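Local coordinates for protein RIF2 (Saccharomyces cerevisiae, PDB 4BJ1) that helps regulate telomere length and transcriptional silencing in budding yeast, interacting with RAP1 and RIF1 at chromosome ends, at residues Asn47-Phe52 against Val188-Asn193; Tyr229-Ile234 against Ile265-Leu270. One frame throughout, in Å; residues are numbered along the deposited sequence.

The two contacts lie on opposite sides of the chain's centre, their centres 31 Å apart and their nearest atoms about 17 Å apart, and they share no helix or strand. Contact 1 pairs strands 48-53 and 184-192 in the middle of the parallel sheet of the AAA+ core; contact 2 joins helices 223-233 and 262-272 of the AAA+ lid. Both are largely buried, yet their chemistry differs. In contact 1 a ladder of backbone hydrogen bonds sets the register and apolar side chains pack on both faces of the sheet. Contact 2 has no hydrogen bond between its segments and is carried mainly by one phenylalanine that spans the distance between helices whose axes lie well apart.

Contact 1 (Asn47-Phe52 against Val188-Asn193); sequences NCIVFF and VLIYSN
Val50 and Ile190 sit at the middle of a parallel backbone ladder, each strand bonding through alternate residues. Val50 N donates to Val188 O at 2.8 Å, and Ile190 N to Val50 O at 2.9 Å, both almost straight and both arriving close to the line of the acceptor carbonyl. Phe52 N to Ile190 O is more bent, with an N-H...O angle of 147°, much as Val188 N to Cys48 O; Ser192 N to Phe52 O completes the five bonds.

On one face of the sheet, the Ile190 side chain lies alongside that of Phe51, and Ile190 CD1 sits over a face of the Phe51 ring, 4.0 Å from its centroid, in a CH-pi contact. The same methyl meets Ile49 CG2 at 3.8 Å. On the other face, Phe52 and Tyr191 point the same way with ring planes 24° apart, but the rings are slid so far that they barely overlap: Phe52 CD2 sits over one face of the Tyr191 ring, offset toward its rim, 3.5 Å from Tyr191 CE2. Phe52 CG stands beside its own backbone N (chi1 -66°); from there the ring extends across the Leu189 side chain, CE2 nearing Leu189 CG. An alanine at Phe52 would probably leave a gap beside Tyr191 and Leu189.

Strands 145-153 and 213-217 flank the pair. In this P-loop NTPase-like sheet the ladder and the bonds to the flanking strands take up much of the backbone polarity, and the apolar side chains on the Phe52 face pack against helices 32-42 and 58-74.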
loop_
_atom_site.group_PDB
_atom_site.type_symbol
_atom_site.label_atom_id
_atom_site.label_comp_id
_atom_site.label_asym_id
_atom_site.label_seq_id
_atom_site.Cartn_x
_atom_site.Cartn_y
_atom_site.Cartn_z
ATOM N N ASN A 47 -9.932 3.863 -29.257
ATOM C CA ASN A 47 -9.111 5.063 -29.044
ATOM C C ASN A 47 -9.970 6.124 -28.380
ATOM O O ASN A 47 -11.059 6.410 -28.877
ATOM C CB ASN A 47 -8.605 5.696 -30.361
ATOM C CG ASN A 47 -8.118 4.792 -31.452
ATOM O OD1 ASN A 47 -6.969 4.367 -31.457
ATOM N ND2 ASN A 47 -8.919 4.644 -32.496
ATOM N N CYS A 48 -9.502 6.726 -27.286
ATOM C CA CYS A 48 -10.232 7.856 -26.708
ATOM C C CYS A 48 -9.311 8.854 -26.033
ATOM O O CYS A 48 -8.207 8.527 -25.601
ATOM C CB CYS A 48 -11.410 7.466 -25.811
ATOM S SG CYS A 48 -12.697 8.756 -25.675
ATOM N N ILE A 49 -9.776 10.094 -26.033
ATOM C CA ILE A 49 -9.131 11.234 -25.443
ATOM C C ILE A 49 -9.951 11.574 -24.205
ATOM O O ILE A 49 -11.168 11.753 -24.311
ATOM C CB ILE A 49 -9.082 12.375 -26.482
ATOM C CG1 ILE A 49 -8.262 11.938 -27.711
ATOM C CG2 ILE A 49 -8.527 13.660 -25.854
ATOM C CD1 ILE A 49 -8.710 12.491 -28.964
ATOM N N VAL A 50 -9.292 11.593 -23.027
ATOM C CA VAL A 50 -9.925 11.895 -21.741
ATOM C C VAL A 50 -9.330 13.162 -21.144
ATOM O O VAL A 50 -8.111 13.271 -21.032
ATOM C CB VAL A 50 -9.844 10.722 -20.725
ATOM C CG1 VAL A 50 -10.501 11.091 -19.398
ATOM C CG2 VAL A 50 -10.463 9.448 -21.283
ATOM N N PHE A 51 -10.193 14.098 -20.730
ATOM C CA PHE A 51 -9.805 15.321 -20.036
ATOM C C PHE A 51 -10.218 15.194 -18.578
ATOM O O PHE A 51 -11.327 14.751 -18.274
ATOM C CB PHE A 51 -10.483 16.555 -20.642
ATOM C CG PHE A 51 -9.944 17.018 -21.975
ATOM C CD1 PHE A 51 -8.897 17.933 -22.039
ATOM C CD2 PHE A 51 -10.516 16.579 -23.164
ATOM C CE1 PHE A 51 -8.408 18.370 -23.271
ATOM C CE2 PHE A 51 -10.026 17.018 -24.397
ATOM C CZ PHE A 51 -8.974 17.910 -24.440
ATOM N N PHE A 52 -9.313 15.563 -17.672
ATOM C CA PHE A 52 -9.569 15.548 -16.232
ATOM C C PHE A 52 -9.566 17.005 -15.783
ATOM O O PHE A 52 -8.495 17.601 -15.615
ATOM C CB PHE A 52 -8.535 14.687 -15.497
ATOM C CG PHE A 52 -8.577 13.203 -15.797
ATOM C CD1 PHE A 52 -9.624 12.410 -15.334
ATOM C CD2 PHE A 52 -7.521 12.581 -16.456
ATOM C CE1 PHE A 52 -9.635 11.032 -15.569
ATOM C CE2 PHE A 52 -7.530 11.204 -16.687
ATOM C CZ PHE A 52 -8.589 10.442 -16.248
ATOM N N VAL A 188 -5.325 9.100 -24.925
ATOM C CA VAL A 188 -4.742 10.410 -24.631
ATOM C C VAL A 188 -5.389 10.872 -23.327
ATOM O O VAL A 188 -6.618 10.931 -23.242
ATOM C CB VAL A 188 -4.923 11.425 -25.783
ATOM C CG1 VAL A 188 -4.223 12.737 -25.477
ATOM C CG2 VAL A 188 -4.396 10.852 -27.078
ATOM N N LEU A 189 -4.571 11.113 -22.292
ATOM C CA LEU A 189 -5.071 11.526 -20.983
ATOM C C LEU A 189 -4.482 12.873 -20.638
ATOM O O LEU A 189 -3.265 13.007 -20.484
ATOM C CB LEU A 189 -4.782 10.461 -19.886
ATOM C CG LEU A 189 -5.773 9.260 -19.729
ATOM C CD1 LEU A 189 -5.851 8.396 -20.976
ATOM C CD2 LEU A 189 -5.346 8.344 -18.622
ATOM N N ILE A 190 -5.344 13.892 -20.624
ATOM C CA ILE A 190 -4.958 15.260 -20.314
ATOM C C ILE A 190 -5.522 15.616 -18.946
ATOM O O ILE A 190 -6.698 15.361 -18.690
ATOM C CB ILE A 190 -5.356 16.289 -21.420
ATOM C CG1 ILE A 190 -4.916 15.850 -22.827
ATOM C CG2 ILE A 190 -4.809 17.675 -21.113
ATOM C CD1 ILE A 190 -6.027 15.551 -23.662
ATOM N N TYR A 191 -4.664 16.184 -18.068
ATOM C CA TYR A 191 -4.972 16.637 -16.711
ATOM C C TYR A 191 -4.849 18.154 -16.715
ATOM O O TYR A 191 -3.761 18.674 -16.995
ATOM C CB TYR A 191 -3.964 16.055 -15.694
ATOM C CG TYR A 191 -3.895 14.540 -15.626
ATOM C CD1 TYR A 191 -3.029 13.826 -16.445
ATOM C CD2 TYR A 191 -4.622 13.832 -14.673
ATOM C CE1 TYR A 191 -2.943 12.438 -16.371
ATOM C CE2 TYR A 191 -4.525 12.446 -14.570
ATOM C CZ TYR A 191 -3.693 11.745 -15.430
ATOM O OH TYR A 191 -3.601 10.364 -15.347
ATOM N N SER A 192 -5.961 18.868 -16.427
ATOM C CA SER A 192 -5.956 20.334 -16.401
ATOM C C SER A 192 -6.728 20.957 -15.186
ATOM O O SER A 192 -7.288 20.205 -14.371
ATOM C CB SER A 192 -6.453 20.882 -17.733
ATOM O OG SER A 192 -5.874 22.156 -17.983
ATOM N N ASN A 193 -6.715 22.331 -15.061
ATOM C CA ASN A 193 -7.359 23.164 -14.016
ATOM C C ASN A 193 -6.895 22.824 -12.610
ATOM O O ASN A 193 -5.891 23.362 -12.161
ATOM C CB ASN A 193 -8.912 23.157 -14.090
ATOM C CG ASN A 193 -9.544 23.523 -15.432
ATOM O OD1 ASN A 193 -10.124 22.663 -16.106
ATOM N ND2 ASN A 193 -9.538 24.816 -15.809
#

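Contact 2 (Tyr229-Ile234 against Ile265-Leu270)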
loop_
_atom_site.group_PDB
_atom_site.type_symbol
_atom_site.label_atom_id
_atom_site.label_comp_id
_atom_site.label_asym_id
_atom_site.label_seq_id
_atom_site.Cartn_x
_atom_site.Cartn_y
_atom_site.Cartn_z
ATOM N N TYR A 229 -13.546 12.893 4.949
ATOM C CA TYR A 229 -12.550 12.121 4.209
ATOM C C TYR A 229 -11.145 12.244 4.760
ATOM O O TYR A 229 -10.359 11.308 4.625
ATOM C CB TYR A 229 -12.591 12.448 2.720
ATOM C CG TYR A 229 -13.806 11.860 2.032
ATOM C CD1 TYR A 229 -14.075 10.494 2.092
ATOM C CD2 TYR A 229 -14.671 12.665 1.298
ATOM C CE1 TYR A 229 -15.199 9.948 1.470
ATOM C CE2 TYR A 229 -15.800 12.131 0.675
ATOM C CZ TYR A 229 -16.053 10.770 0.752
ATOM O OH TYR A 229 -17.144 10.240 0.108
ATOM N N LEU A 230 -10.819 13.372 5.398
ATOM C CA LEU A 230 -9.502 13.556 6.013
ATOM C C LEU A 230 -9.392 12.655 7.245
ATOM O O LEU A 230 -8.327 12.101 7.501
ATOM C CB LEU A 230 -9.291 15.017 6.421
ATOM C CG LEU A 230 -8.999 16.017 5.319
ATOM C CD1 LEU A 230 -9.350 17.405 5.776
ATOM C CD2 LEU A 230 -7.539 15.951 4.877
ATOM N N LYS A 231 -10.504 12.508 7.999
ATOM C CA LYS A 231 -10.596 11.654 9.176
ATOM C C LYS A 231 -10.456 10.202 8.724
ATOM O O LYS A 231 -9.675 9.467 9.319
ATOM C CB LYS A 231 -11.927 11.872 9.902
ATOM C CG LYS A 231 -12.047 13.237 10.586
ATOM C CD LYS A 231 -13.494 13.560 10.966
ATOM C CE LYS A 231 -13.743 15.018 11.280
ATOM N NZ LYS A 231 -15.166 15.387 11.030
ATOM N N LYS A 232 -11.134 9.813 7.609
ATOM C CA LYS A 232 -11.043 8.455 7.046
ATOM C C LYS A 232 -9.605 8.084 6.724
ATOM O O LYS A 232 -9.187 6.946 6.979
ATOM C CB LYS A 232 -11.938 8.283 5.809
ATOM C CG LYS A 232 -13.404 8.157 6.164
ATOM C CD LYS A 232 -14.276 7.793 4.985
ATOM C CE LYS A 232 -15.737 7.906 5.359
ATOM N NZ LYS A 232 -16.630 7.762 4.179
ATOM N N MET A 233 -8.842 9.073 6.213
ATOM C CA MET A 233 -7.447 8.934 5.819
ATOM C C MET A 233 -6.558 8.424 6.956
ATOM O O MET A 233 -5.648 7.638 6.693
ATOM C CB MET A 233 -6.911 10.258 5.239
ATOM C CG MET A 233 -5.668 10.089 4.391
ATOM S SD MET A 233 -4.978 11.673 3.846
ATOM C CE MET A 233 -3.501 11.606 4.633
ATOM N N ILE A 234 -6.813 8.863 8.209
ATOM C CA ILE A 234 -5.980 8.470 9.342
ATOM C C ILE A 234 -6.640 7.346 10.196
ATOM O O ILE A 234 -6.161 7.022 11.282
ATOM C CB ILE A 234 -5.538 9.700 10.149
ATOM C CG1 ILE A 234 -6.749 10.434 10.780
ATOM C CG2 ILE A 234 -4.684 10.614 9.255
ATOM C CD1 ILE A 234 -6.412 11.581 11.768
ATOM N N ILE A 265 -7.954 20.698 16.802
ATOM C CA ILE A 265 -7.440 22.038 16.477
ATOM C C ILE A 265 -6.683 21.974 15.140
ATOM O O ILE A 265 -6.828 22.874 14.311
ATOM C CB ILE A 265 -6.554 22.558 17.656
ATOM C CG1 ILE A 265 -7.418 23.062 18.821
ATOM C CG2 ILE A 265 -5.540 23.611 17.218
ATOM C CD1 ILE A 265 -6.759 22.973 20.125
ATOM N N PHE A 266 -5.905 20.889 14.927
ATOM C CA PHE A 266 -5.141 20.680 13.705
ATOM C C PHE A 266 -6.100 20.617 12.538
ATOM O O PHE A 266 -5.865 21.279 11.531
ATOM C CB PHE A 266 -4.290 19.399 13.794
ATOM C CG PHE A 266 -3.302 19.233 12.660
ATOM C CD1 PHE A 266 -3.662 18.572 11.489
ATOM C CD2 PHE A 266 -2.001 19.718 12.774
ATOM C CE1 PHE A 266 -2.760 18.446 10.433
ATOM C CE2 PHE A 266 -1.085 19.563 11.724
ATOM C CZ PHE A 266 -1.474 18.927 10.561
ATOM N N PHE A 267 -7.208 19.867 12.699
ATOM C CA PHE A 267 -8.232 19.689 11.674
ATOM C C PHE A 267 -8.970 20.983 11.351
ATOM O O PHE A 267 -9.327 21.186 10.188
ATOM C CB PHE A 267 -9.188 18.543 12.047
ATOM C CG PHE A 267 -8.775 17.196 11.485
ATOM C CD1 PHE A 267 -7.598 16.576 11.901
ATOM C CD2 PHE A 267 -9.553 16.558 10.523
ATOM C CE1 PHE A 267 -7.200 15.357 11.349
ATOM C CE2 PHE A 267 -9.160 15.338 9.982
ATOM C CZ PHE A 267 -7.986 14.747 10.400
ATOM N N GLU A 268 -9.157 21.883 12.353
ATOM C CA GLU A 268 -9.802 23.178 12.131
ATOM C C GLU A 268 -8.960 23.974 11.137
ATOM O O GLU A 268 -9.525 24.577 10.228
ATOM C CB GLU A 268 -10.026 23.959 13.438
ATOM N N PHE A 269 -7.615 23.908 11.248
ATOM C CA PHE A 269 -6.713 24.569 10.304
ATOM C C PHE A 269 -6.875 23.976 8.897
ATOM O O PHE A 269 -6.878 24.732 7.931
ATOM C CB PHE A 269 -5.247 24.482 10.778
ATOM C CG PHE A 269 -4.191 24.874 9.760
ATOM C CD1 PHE A 269 -3.900 26.215 9.513
ATOM C CD2 PHE A 269 -3.494 23.905 9.045
ATOM C CE1 PHE A 269 -2.926 26.576 8.575
ATOM C CE2 PHE A 269 -2.509 24.269 8.125
ATOM C CZ PHE A 269 -2.238 25.602 7.894
ATOM N N LEU A 270 -7.012 22.627 8.777
ATOM C CA LEU A 270 -7.189 21.948 7.475
ATOM C C LEU A 270 -8.461 22.454 6.716
ATOM O O LEU A 270 -8.488 22.401 5.475
ATOM C CB LEU A 270 -7.141 20.399 7.585
ATOM C CG LEU A 270 -5.880 19.743 8.201
ATOM C CD1 LEU A 270 -6.098 18.282 8.453
ATOM C CD2 LEU A 270 -4.652 19.878 7.310
#
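Phe267 reaches from helix 262-272 to three residues at the end of helix 223-233. Its CE2 meets Leu230 CB and the aliphatic CG of Lys231, each at 3.6 Å, while CZ lies 3.8 Å from Ile234 CD1. Leu230 C and Lys231 N lie at the edge of the ring, in its plane. The isoleucine and the phenylalanine approach tip to tip; the lysine chain instead crosses the ring at a slant, extended beyond CG. Ile234 CG1 lies between its backbone N and carbonyl carbon (chi1 63°) and carries CD1 on to the ring tip. Beside this cluster, Leu230 CD1 touches Leu270 CB at 4.1 Å.

Leu270 also supports the aromatic ring from within its own helix: its CD1 stands over the centre of one face of Phe267, 4.0 Å above the plane. The short helical segments are 11.9 Å apart at their closest and cross at 131°, so large side chains span the separation. Leu256 of helix 243-257 touches both Lys231 and Phe267. Gln227 NE2 binds Phe267 O, adding a polar tie between the two helices.

Within the helical AAA+ lid, the paired segments therefore meet without a hydrogen bond between them, the Phe267 ring set edge-on to the Leu230-Lys231 backbone and the lysine lending its methylene chain.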